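Local coordinates for protein imidazolonepropionase (Unidentified, PDB 2Q09) that catalyses the hydrolytic ring opening of imidazolone-5-propanoate to N-formimidoyl-L-glutamate, the third step of histidine degradation, at a metal centre that here holds iron(III), at residues N4-W9 against V34-I39; G67-H72 against R352-A357; G79-E84 against I104-R109; M243-N248 against V263-Y268. All blocks are in the same frame, centred on the assembly; numbering follows the deposited sequence.

Interaction 1 of 4, residues N4-W9 against V34-I39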
# COMPACT_ATOMS: atom_id res chain seq x y z
N ASN A 4 25.03 23.31 1.14
CA ASN A 4 25.32 23.10 2.59
C ASN A 4 24.54 21.92 3.16
O ASN A 4 23.57 22.09 3.90
CB ASN A 4 25.01 24.38 3.37
CG ASN A 4 23.75 25.08 2.88
OD1 ASN A 4 22.68 24.48 2.81
ND2 ASN A 4 23.87 26.35 2.53
N CYS A 5 24.97 20.71 2.81
CA CYS A 5 24.33 19.48 3.27
C CYS A 5 25.35 18.37 3.56
O CYS A 5 26.41 18.32 2.94
CB CYS A 5 23.32 19.01 2.23
SG CYS A 5 23.75 19.46 0.54
N GLU A 6 25.02 17.49 4.50
CA GLU A 6 25.91 16.40 4.90
C GLU A 6 26.27 15.35 3.86
O GLU A 6 27.42 14.90 3.81
CB GLU A 6 25.36 15.69 6.14
CG GLU A 6 23.86 15.41 6.13
CD GLU A 6 23.06 16.51 6.80
OE1 GLU A 6 23.28 17.69 6.46
OE2 GLU A 6 22.22 16.20 7.66
N ARG A 7 25.32 14.95 3.03
CA ARG A 7 25.57 13.92 2.04
C ARG A 7 25.21 14.39 0.64
O ARG A 7 24.26 15.14 0.46
CB ARG A 7 24.77 12.67 2.41
CG ARG A 7 24.66 12.45 3.93
CD ARG A 7 23.99 11.13 4.30
NE ARG A 7 24.04 10.89 5.74
CZ ARG A 7 23.35 11.58 6.64
NH1 ARG A 7 22.56 12.57 6.26
NH2 ARG A 7 23.47 11.29 7.93
N VAL A 8 25.98 13.95 -0.35
CA VAL A 8 25.73 14.33 -1.73
C VAL A 8 25.96 13.19 -2.71
O VAL A 8 26.97 12.48 -2.64
CB VAL A 8 26.62 15.53 -2.17
CG1 VAL A 8 26.44 15.79 -3.67
CG2 VAL A 8 26.25 16.77 -1.39
N TRP A 9 25.00 13.01 -3.61
CA TRP A 9 25.07 11.99 -4.64
C TRP A 9 25.35 12.72 -5.95
O TRP A 9 24.50 13.46 -6.45
CB TRP A 9 23.74 11.23 -4.72
CG TRP A 9 23.61 10.20 -3.66
CD1 TRP A 9 23.84 8.86 -3.79
CD2 TRP A 9 23.28 10.42 -2.29
NE1 TRP A 9 23.69 8.23 -2.58
CE2 TRP A 9 23.35 9.17 -1.63
CE3 TRP A 9 22.96 11.56 -1.54
CZ2 TRP A 9 23.09 9.03 -0.27
CZ3 TRP A 9 22.70 11.41 -0.18
CH2 TRP A 9 22.77 10.16 0.44
N VAL A 34 21.47 15.96 0.62
CA VAL A 34 20.46 15.82 1.66
C VAL A 34 20.87 16.53 2.94
O VAL A 34 22.05 16.63 3.27
CB VAL A 34 20.16 14.33 1.96
CG1 VAL A 34 19.82 13.60 0.67
CG2 VAL A 34 21.35 13.68 2.65
N HIS A 35 19.87 17.03 3.66
CA HIS A 35 20.13 17.70 4.93
C HIS A 35 19.01 17.36 5.89
O HIS A 35 17.84 17.60 5.62
CB HIS A 35 20.22 19.21 4.75
CG HIS A 35 20.69 19.92 5.97
ND1 HIS A 35 21.93 19.67 6.54
CD2 HIS A 35 20.10 20.83 6.77
CE1 HIS A 35 22.07 20.39 7.63
NE2 HIS A 35 20.97 21.11 7.80
N GLU A 36 19.39 16.78 7.02
CA GLU A 36 18.44 16.39 8.05
C GLU A 36 17.26 15.60 7.48
O GLU A 36 16.10 15.97 7.63
CB GLU A 36 17.96 17.64 8.79
CG GLU A 36 18.97 18.14 9.82
CD GLU A 36 18.68 19.53 10.33
OE1 GLU A 36 17.51 19.82 10.66
OE2 GLU A 36 19.62 20.34 10.42
N GLY A 37 17.60 14.49 6.83
CA GLY A 37 16.60 13.59 6.26
C GLY A 37 15.79 14.07 5.07
O GLY A 37 14.87 13.38 4.64
N ARG A 38 16.11 15.24 4.53
CA ARG A 38 15.37 15.77 3.39
C ARG A 38 16.25 16.15 2.22
O ARG A 38 17.46 16.37 2.37
CB ARG A 38 14.57 17.00 3.82
CG ARG A 38 13.51 16.71 4.85
CD ARG A 38 12.68 17.94 5.14
NE ARG A 38 11.64 17.66 6.13
CZ ARG A 38 10.41 17.25 5.84
NH1 ARG A 38 10.04 17.07 4.58
NH2 ARG A 38 9.57 16.99 6.82
N ILE A 39 15.64 16.22 1.04
CA ILE A 39 16.36 16.62 -0.15
C ILE A 39 16.59 18.12 0.03
O ILE A 39 15.65 18.91 0.06
CB ILE A 39 15.52 16.37 -1.42
CG1 ILE A 39 15.11 14.90 -1.48
CG2 ILE A 39 16.35 16.71 -2.66
CD1 ILE A 39 14.13 14.58 -2.60
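The backbone N of Val-34 donates to O of Arg-7 over 2.9 Å, making the antiparallel hydrogen-bonded pair that joins strand 7-10 to strand 30-35. Glu-6, just ahead of the strand, reaches across with its carboxylate instead. Its OE2 receives the backbone N-H of Glu-36 at 3.0 Å; the bond is nearly straight (174°), and the donor stands well above the carboxylate plane. OE1 faces the ND1 edge of the His-35 imidazole, whose plane is almost perpendicular to the carboxylate; the modelled bond is implausibly short, so its exact length is doubtful. A bend at chi2 (-93°) sets CD of Glu-6 beside the turn. That turn, type I' from His-35 to Arg-38, closes a two-residue beta hairpin in the small four-stranded sheet beside the barrel; Glu-36 and Gly-37 both have positive phi, which glycine readily adopts. On the face of the sheet shared by Val-34 and Arg-7, the branched valine serves two neighbours. CG2 lies 3.6 Å from CB of Arg-7 and also reaches the edge of its guanidinium, while CG1 meets CZ3 of Trp-9 at 3.7 Å. Farther on, the indole packs edge-to-face with Phe-375.

Interaction 2 of 4, residues G67-H72 against R352-A357. With FE (Fe (III) ion), chain B.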
# COMPACT_ATOMS: atom_id res chain seq x y z
N GLY A 67 11.69 6.53 -3.61
CA GLY A 67 11.55 5.17 -3.11
C GLY A 67 10.16 4.69 -3.47
O GLY A 67 9.23 5.50 -3.50
N LEU A 68 9.98 3.40 -3.71
CA LEU A 68 8.66 2.90 -4.07
C LEU A 68 7.77 2.80 -2.84
O LEU A 68 8.25 2.64 -1.71
CB LEU A 68 8.77 1.55 -4.77
CG LEU A 68 9.75 1.47 -5.95
CD1 LEU A 68 9.63 0.11 -6.62
CD2 LEU A 68 9.49 2.60 -6.95
N ILE A 69 6.47 2.92 -3.06
CA ILE A 69 5.49 2.86 -1.99
C ILE A 69 4.39 1.84 -2.29
O ILE A 69 3.76 1.91 -3.35
CB ILE A 69 4.85 4.26 -1.81
CG1 ILE A 69 5.96 5.29 -1.56
CG2 ILE A 69 3.84 4.26 -0.67
CD1 ILE A 69 5.47 6.73 -1.53
N ASP A 70 4.17 0.92 -1.35
CA ASP A 70 3.13 -0.13 -1.47
C ASP A 70 2.07 0.28 -0.45
O ASP A 70 2.19 -0.01 0.74
CB ASP A 70 3.72 -1.50 -1.12
CG ASP A 70 2.92 -2.65 -1.67
OD1 ASP A 70 3.36 -3.80 -1.47
OD2 ASP A 70 1.87 -2.42 -2.31
N CYS A 71 1.03 0.96 -0.92
CA CYS A 71 -0.00 1.51 -0.05
C CYS A 71 -1.17 0.64 0.38
O CYS A 71 -2.13 1.15 0.97
CB CYS A 71 -0.55 2.80 -0.68
SG CYS A 71 -1.45 2.56 -2.27
N HIS A 72 -1.12 -0.66 0.11
CA HIS A 72 -2.21 -1.54 0.48
C HIS A 72 -1.75 -2.98 0.67
O HIS A 72 -1.67 -3.75 -0.29
CB HIS A 72 -3.30 -1.48 -0.60
CG HIS A 72 -4.51 -2.33 -0.30
ND1 HIS A 72 -5.79 -1.83 -0.36
CD2 HIS A 72 -4.63 -3.64 0.01
CE1 HIS A 72 -6.65 -2.80 -0.09
NE2 HIS A 72 -5.97 -3.91 0.13
N ARG A 352 4.15 8.99 -6.52
CA ARG A 352 3.27 10.15 -6.35
C ARG A 352 1.87 9.82 -5.83
O ARG A 352 1.43 10.34 -4.80
CB ARG A 352 3.17 10.87 -7.70
CG ARG A 352 2.85 12.34 -7.60
CD ARG A 352 3.30 13.08 -8.85
NE ARG A 352 2.49 12.77 -10.03
CZ ARG A 352 2.99 12.34 -11.18
NH1 ARG A 352 4.30 12.16 -11.32
NH2 ARG A 352 2.19 12.11 -12.21
N HIS A 353 1.17 8.95 -6.55
CA HIS A 353 -0.19 8.58 -6.19
C HIS A 353 -0.27 7.70 -4.95
O HIS A 353 -1.21 7.82 -4.17
CB HIS A 353 -0.86 7.93 -7.39
CG HIS A 353 -0.84 8.81 -8.61
ND1 HIS A 353 -0.79 8.31 -9.90
CD2 HIS A 353 -0.82 10.16 -8.73
CE1 HIS A 353 -0.74 9.31 -10.76
NE2 HIS A 353 -0.76 10.44 -10.07
N ALA A 354 0.72 6.84 -4.76
CA ALA A 354 0.76 5.97 -3.59
C ALA A 354 0.97 6.84 -2.36
O ALA A 354 0.37 6.60 -1.31
CB ALA A 354 1.90 4.95 -3.71
N ALA A 355 1.82 7.85 -2.49
CA ALA A 355 2.09 8.75 -1.37
C ALA A 355 0.80 9.45 -0.96
O ALA A 355 0.48 9.53 0.23
CB ALA A 355 3.14 9.79 -1.78
N ARG A 356 0.06 9.95 -1.94
CA ARG A 356 -1.20 10.64 -1.69
C ARG A 356 -2.21 9.71 -1.01
O ARG A 356 -2.95 10.14 -0.12
CB ARG A 356 -1.79 11.18 -3.00
CG ARG A 356 -3.05 12.05 -2.81
CD ARG A 356 -3.49 12.67 -4.13
NE ARG A 356 -2.52 13.63 -4.64
CZ ARG A 356 -2.40 14.88 -4.18
NH1 ARG A 356 -3.20 15.32 -3.22
NH2 ARG A 356 -1.46 15.68 -4.68
N ALA A 357 -2.26 8.46 -1.45
CA ALA A 357 -3.18 7.48 -0.88
C ALA A 357 -2.91 7.26 0.61
O ALA A 357 -3.76 6.78 1.35
CB ALA A 357 -3.07 6.15 -1.63
FE FE B . -6.76 -5.84 0.78
O HOH W 1 -7.86 -7.39 -0.76
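Flat groups stand apart from the seam itself, where Ile-69 and Cys-71 meet three alanines of helix 352-357; the one that matters is the imidazole of His-72, next to Cys-71 in the strand. At one edge of this ring NE2 binds the iron at 2.2 Å, and ND1 has Asp-264 as its hydrogen-bond partner, a second-shell contact that fixes the ring's rotation. The rings of His-74 and His-242 meet it at steep angles, and these two histidines, Asp-317 and a water complete the ligands of the iron. His-72 and His-74 form the HxH motif of the amidohydrolase superfamily, at the end of the first barrel strand. Across the seam the side chains meet by van der Waals contact. CB of Ile-69 lies 3.6 Å from CB of Ala-354, and an extended chi2 (173°) carries CD1 on to within 3.9 Å of CB of Ala-355. Three residues after Ala-354, CB of Ala-357 meets SG of Cys-71 at 4.0 Å. Such small side chains let the helix come close, its axis 7.8 Å from that of the strand. Around this seam, Ile-69 also touches Thr-137 of strand 135-141, Cys-71 touches Thr-285 and Ala-357 touches Val-283, both of strand 283-286, and Leu-358 packs on Ile-69 and Cys-71.

Interaction 3 of 4, residues G79-E84 against I104-R109. With DI6 (3-[(4S)-2,5-dioxoimidazolidin-4-yl]propanoic acid), chain C.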
# COMPACT_ATOMS: atom_id res chain seq x y z
N GLY A 79 -0.35 -18.78 9.70
CA GLY A 79 -1.03 -19.84 8.99
C GLY A 79 -0.76 -19.85 7.49
O GLY A 79 -0.02 -19.00 6.97
N SER A 80 -1.36 -20.82 6.81
CA SER A 80 -1.20 -20.94 5.36
C SER A 80 -2.49 -21.47 4.73
O SER A 80 -3.09 -22.43 5.22
CB SER A 80 -0.05 -21.90 5.04
OG SER A 80 0.14 -22.01 3.63
N ARG A 81 -2.91 -20.84 3.64
CA ARG A 81 -4.11 -21.24 2.94
C ARG A 81 -3.74 -22.08 1.71
O ARG A 81 -4.59 -22.37 0.87
CB ARG A 81 -4.88 -19.99 2.49
CG ARG A 81 -5.11 -18.98 3.62
CD ARG A 81 -6.48 -19.11 4.24
NE ARG A 81 -7.47 -18.40 3.44
CZ ARG A 81 -7.68 -17.09 3.40
NH1 ARG A 81 -6.96 -16.28 4.15
NH2 ARG A 81 -8.64 -16.60 2.62
N ALA A 82 -2.47 -22.47 1.63
CA ALA A 82 -1.97 -23.26 0.50
C ALA A 82 -2.66 -24.61 0.34
O ALA A 82 -3.06 -25.00 -0.77
CB ALA A 82 -0.47 -23.48 0.67
N GLU A 83 -2.80 -25.35 1.44
CA GLU A 83 -3.44 -26.65 1.38
C GLU A 83 -4.89 -26.53 0.94
O GLU A 83 -5.40 -27.35 0.17
CB GLU A 83 -3.36 -27.34 2.74
CG GLU A 83 -2.01 -27.96 2.99
CD GLU A 83 -1.85 -28.48 4.40
OE1 GLU A 83 -1.66 -27.66 5.32
OE2 GLU A 83 -1.92 -29.71 4.59
N GLU A 84 -5.55 -25.49 1.43
CA GLU A 84 -6.93 -25.22 1.07
C GLU A 84 -7.00 -24.98 -0.44
O GLU A 84 -7.92 -25.46 -1.11
CB GLU A 84 -7.41 -23.98 1.83
CG GLU A 84 -8.82 -23.57 1.54
CD GLU A 84 -9.15 -22.23 2.17
OE1 GLU A 84 -8.87 -22.06 3.37
OE2 GLU A 84 -9.68 -21.36 1.45
N ILE A 104 -11.13 -17.18 4.97
CA ILE A 104 -10.50 -16.14 5.77
C ILE A 104 -10.54 -16.45 7.27
O ILE A 104 -9.69 -15.97 8.01
CB ILE A 104 -11.15 -14.76 5.51
CG1 ILE A 104 -10.45 -13.70 6.36
CG2 ILE A 104 -12.63 -14.81 5.83
CD1 ILE A 104 -10.81 -12.28 5.99
N ILE A 105 -11.50 -17.24 7.71
CA ILE A 105 -11.57 -17.55 9.13
C ILE A 105 -10.36 -18.38 9.58
O ILE A 105 -9.91 -18.23 10.72
CB ILE A 105 -12.90 -18.28 9.51
CG1 ILE A 105 -13.02 -18.38 11.03
CG2 ILE A 105 -12.94 -19.66 8.91
CD1 ILE A 105 -12.99 -17.03 11.75
N SER A 106 -9.82 -19.23 8.71
CA SER A 106 -8.66 -20.00 9.13
C SER A 106 -7.47 -19.07 9.38
O SER A 106 -6.67 -19.28 10.29
CB SER A 106 -8.29 -21.09 8.11
OG SER A 106 -7.85 -20.55 6.88
N THR A 107 -7.35 -18.02 8.57
CA THR A 107 -6.25 -17.08 8.77
C THR A 107 -6.48 -16.33 10.09
O THR A 107 -5.53 -16.02 10.81
CB THR A 107 -6.17 -16.05 7.62
OG1 THR A 107 -5.85 -16.72 6.39
CG2 THR A 107 -5.09 -15.02 7.91
N VAL A 108 -7.74 -16.04 10.39
CA VAL A 108 -8.07 -15.35 11.63
C VAL A 108 -7.71 -16.21 12.84
O VAL A 108 -7.09 -15.74 13.81
CB VAL A 108 -9.57 -15.00 11.68
CG1 VAL A 108 -9.92 -14.43 13.06
CG2 VAL A 108 -9.90 -13.98 10.60
N ARG A 109 -8.07 -17.49 12.80
CA ARG A 109 -7.76 -18.37 13.92
C ARG A 109 -6.24 -18.53 14.08
O ARG A 109 -5.72 -18.47 15.20
CB ARG A 109 -8.41 -19.74 13.72
CG ARG A 109 -9.94 -19.69 13.68
CD ARG A 109 -10.53 -21.09 13.69
NE ARG A 109 -11.97 -21.13 13.46
CZ ARG A 109 -12.87 -20.47 14.18
NH1 ARG A 109 -12.50 -19.70 15.19
NH2 ARG A 109 -14.16 -20.59 13.89
N1 DI6 C . -10.65 -8.47 -0.19
C2 DI6 C . -9.67 -9.34 -0.52
O2 DI6 C . -9.42 -9.78 -1.62
C3 DI6 C . -8.92 -9.64 0.80
N4 DI6 C . -9.67 -8.83 1.78
C5 DI6 C . -10.65 -8.18 1.12
O5 DI6 C . -11.44 -7.42 1.65
C6 DI6 C . -8.96 -11.13 1.12
C7 DI6 C . -8.23 -11.48 2.42
C8 DI6 C . -8.24 -12.97 2.79
O9 DI6 C . -7.42 -13.36 3.64
O10 DI6 C . -9.06 -13.76 2.24
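Arg-81 and Thr-107 make the tight part, their side chains crossing at about a right angle. Bends at chi2 (-97°) and chi3 (-83°) set CD and then NE of Arg-81 beside the hydroxyls of Ser-106 and Thr-107. NH1 of Arg-81 donates to OG1 of Thr-107 at 2.5 Å, the bond bent to 140°. The same nitrogen serves O9 of the inhibitor at 3.0 Å and NH2 serves O10 at 2.9 Å, keeping carbon C8 in the guanidinium plane. N of Ile-104 lies over one face of the guanidinium, 3.5 Å from NH2. An arginine suits the place: its flat cation offers two N-H groups to a carboxylate and one more to Thr-107. An alanine here would probably leave the inhibitor's carboxylate without its charged mate and OG1 of Thr-107 without this donor. Toward solvent the fit slackens: OG of the partly exposed Ser-106 lies 3.3 Å from CD of Arg-81 but bonds to O of Gly-103, and OE1 of Glu-84 takes N of Gly-103, making only a long 3.9 Å ion pair with NE of Arg-81. Arg-81 is the N-cap of helix 82-89; across from it, helix 104-113 rests Thr-107 on Tyr-144 and Pro-320, and Ile-104 on His-177.

Interaction 4 of 4, residues M243-N248 against V263-Y268. With DI6 (3-[(4S)-2,5-dioxoimidazolidin-4-yl]propanoic acid), chain C.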
# COMPACT_ATOMS: atom_id res chain seq x y z
N MSE A 243 -13.45 -1.15 -1.57
CA MSE A 243 -14.72 -0.92 -2.26
C MSE A 243 -14.92 -1.53 -3.64
O MSE A 243 -13.97 -1.70 -4.42
CB MSE A 243 -14.96 0.59 -2.38
CG MSE A 243 -16.14 1.09 -1.57
SE MSE A 243 -15.89 0.75 0.30
CE MSE A 243 -14.65 2.15 0.65
N ASP A 244 -16.18 -1.84 -3.93
CA ASP A 244 -16.60 -2.39 -5.21
C ASP A 244 -15.75 -3.52 -5.78
O ASP A 244 -15.49 -3.55 -6.99
CB ASP A 244 -16.67 -1.25 -6.24
CG ASP A 244 -17.57 -0.11 -5.78
OD1 ASP A 244 -18.72 -0.39 -5.36
OD2 ASP A 244 -17.14 1.06 -5.85
N GLN A 245 -15.31 -4.44 -4.93
CA GLN A 245 -14.51 -5.56 -5.41
C GLN A 245 -15.41 -6.66 -5.98
O GLN A 245 -15.09 -7.25 -7.02
CB GLN A 245 -13.65 -6.13 -4.27
CG GLN A 245 -12.76 -7.30 -4.68
CD GLN A 245 -11.99 -7.89 -3.51
OE1 GLN A 245 -12.41 -7.78 -2.36
NE2 GLN A 245 -10.87 -8.53 -3.81
N LEU A 246 -16.53 -6.94 -5.30
CA LEU A 246 -17.45 -7.98 -5.75
C LEU A 246 -18.79 -7.41 -6.24
O LEU A 246 -19.47 -8.04 -7.04
CB LEU A 246 -17.70 -8.99 -4.62
CG LEU A 246 -16.47 -9.68 -4.00
CD1 LEU A 246 -16.91 -10.60 -2.88
CD2 LEU A 246 -15.70 -10.45 -5.06
N SER A 247 -19.15 -6.24 -5.74
CA SER A 247 -20.39 -5.58 -6.15
C SER A 247 -20.36 -4.12 -5.70
O SER A 247 -19.54 -3.74 -4.87
CB SER A 247 -21.62 -6.28 -5.54
OG SER A 247 -21.83 -5.89 -4.20
N ASN A 248 -21.26 -3.31 -6.25
CA ASN A 248 -21.31 -1.90 -5.89
C ASN A 248 -22.46 -1.63 -4.93
O ASN A 248 -23.63 -1.84 -5.27
CB ASN A 248 -21.48 -1.04 -7.15
CG ASN A 248 -21.19 0.42 -6.89
OD1 ASN A 248 -21.67 1.00 -5.92
ND2 ASN A 248 -20.39 1.03 -7.76
N VAL A 263 -9.86 4.58 -2.12
CA VAL A 263 -10.83 3.49 -2.17
C VAL A 263 -10.08 2.44 -2.97
O VAL A 263 -9.45 2.76 -3.98
CB VAL A 263 -12.15 3.89 -2.89
CG1 VAL A 263 -13.00 4.74 -1.96
CG2 VAL A 263 -11.85 4.64 -4.17
N ASP A 264 -10.12 1.19 -2.53
CA ASP A 264 -9.35 0.14 -3.19
C ASP A 264 -10.13 -1.04 -3.79
O ASP A 264 -11.12 -1.49 -3.23
CB ASP A 264 -8.30 -0.39 -2.20
CG ASP A 264 -7.56 0.74 -1.47
OD1 ASP A 264 -6.47 0.47 -0.92
OD2 ASP A 264 -8.06 1.88 -1.43
N HIS A 265 -9.62 -1.54 -4.92
CA HIS A 265 -10.19 -2.64 -5.73
C HIS A 265 -10.99 -2.01 -6.86
O HIS A 265 -10.49 -1.92 -7.99
CB HIS A 265 -11.05 -3.58 -4.89
CG HIS A 265 -10.26 -4.58 -4.10
ND1 HIS A 265 -9.45 -5.52 -4.71
CD2 HIS A 265 -10.14 -4.77 -2.77
CE1 HIS A 265 -8.87 -6.25 -3.78
NE2 HIS A 265 -9.26 -5.82 -2.59
N LEU A 266 -12.22 -1.60 -6.58
CA LEU A 266 -13.04 -0.90 -7.57
C LEU A 266 -13.49 -1.62 -8.84
O LEU A 266 -13.89 -0.96 -9.80
CB LEU A 266 -12.32 0.39 -7.97
CG LEU A 266 -12.08 1.50 -6.93
CD1 LEU A 266 -11.89 0.93 -5.54
CD2 LEU A 266 -10.87 2.30 -7.35
N GLU A 267 -13.43 -2.95 -8.88
CA GLU A 267 -13.86 -3.67 -10.08
C GLU A 267 -15.24 -3.19 -10.56
O GLU A 267 -15.47 -3.04 -11.76
CB GLU A 267 -13.93 -5.18 -9.82
CG GLU A 267 -12.61 -5.95 -9.97
CD GLU A 267 -11.59 -5.59 -8.92
OE1 GLU A 267 -11.99 -5.10 -7.85
OE2 GLU A 267 -10.38 -5.80 -9.16
N TYR A 268 -16.15 -2.95 -9.61
CA TYR A 268 -17.51 -2.53 -9.92
C TYR A 268 -17.82 -1.05 -9.70
O TYR A 268 -18.98 -0.68 -9.49
CB TYR A 268 -18.50 -3.37 -9.12
CG TYR A 268 -18.56 -4.82 -9.55
CD1 TYR A 268 -19.44 -5.24 -10.54
CD2 TYR A 268 -17.70 -5.77 -9.00
CE1 TYR A 268 -19.47 -6.57 -10.98
CE2 TYR A 268 -17.71 -7.09 -9.42
CZ TYR A 268 -18.60 -7.49 -10.42
OH TYR A 268 -18.62 -8.79 -10.85
N1 DI6 C . -10.65 -8.47 -0.19
C2 DI6 C . -9.67 -9.34 -0.52
O2 DI6 C . -9.42 -9.78 -1.62
C3 DI6 C . -8.92 -9.64 0.80
N4 DI6 C . -9.67 -8.83 1.78
C5 DI6 C . -10.65 -8.18 1.12
O5 DI6 C . -11.44 -7.42 1.65
C6 DI6 C . -8.96 -11.13 1.12
C7 DI6 C . -8.23 -11.48 2.42
C8 DI6 C . -8.24 -12.97 2.79
O9 DI6 C . -7.42 -13.36 3.64
O10 DI6 C . -9.06 -13.76 2.24
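Backbone bonds tie the two segments firmly: N of Tyr-268 reaches O of Asp-244 at 2.8 Å, N of Leu-266 reaches O of Met-243 at 2.8 Å, and N of Met-243 returns a bond to O of Asp-264. They belong to the parallel pairing of barrel strands 238-243 and 262-265 and carry it on into the loops that follow. ND2 of Asn-248 adds a side-chain link to O of Tyr-268 at 2.8 Å. Gln-245 uses both ends of its amide on the inhibitor, NE2 donating to O2 and OE1 accepting from N1, each at 2.9 Å. Its CG, anti to the backbone N (chi1 -179°), sits over one face of the His-265 imidazole, 3.9 Å from the ring centroid; the chain beyond is extended, and the amide stacks on the ring at 20° between planes, NE2 3.0 Å from CE1. An alanine in place of this histidine would probably open a gap against the flat of the amide and leave its orientation to the inhibitor's bonds alone among the contacts described. Farther out, O of Leu-246 lies over a face of the Tyr-268 ring, 3.1 Å from CE2, and the terminal methyl of selenomethionine Met-243 meets Val-263. A glutamine amide, donor and acceptor side by side, matches the adjacent N-H and C=O of the inhibitor's ring; the substrate's imidazolone is probably read similarly.

How the interactions relate
Interactions 3 and 4 hold opposite ends of one inhibitor: 79-84 with 104-109 grips its carboxylate, 243-248 with 263-268 its ring, their centres about 23 Å apart. Interaction 2 brings in the metal and touches interaction 4 through ND1 of His-72, 2.5 Å from OD1 of Asp-264 (a probable hydrogen bond); the centres of these two contacts are about 19 Å apart. The C-terminal ends of barrel strands and the residues just after them supply the iron ligands, and Asp-264 of strand 262-265 stands behind His-72. Tyr-144, His-177 and Thr-322 add further bonds to the inhibitor. Interaction 1, in the small separate sheet, is centred about 46 Å from interaction 3 and about 42 Å from interaction 4, away from the active site.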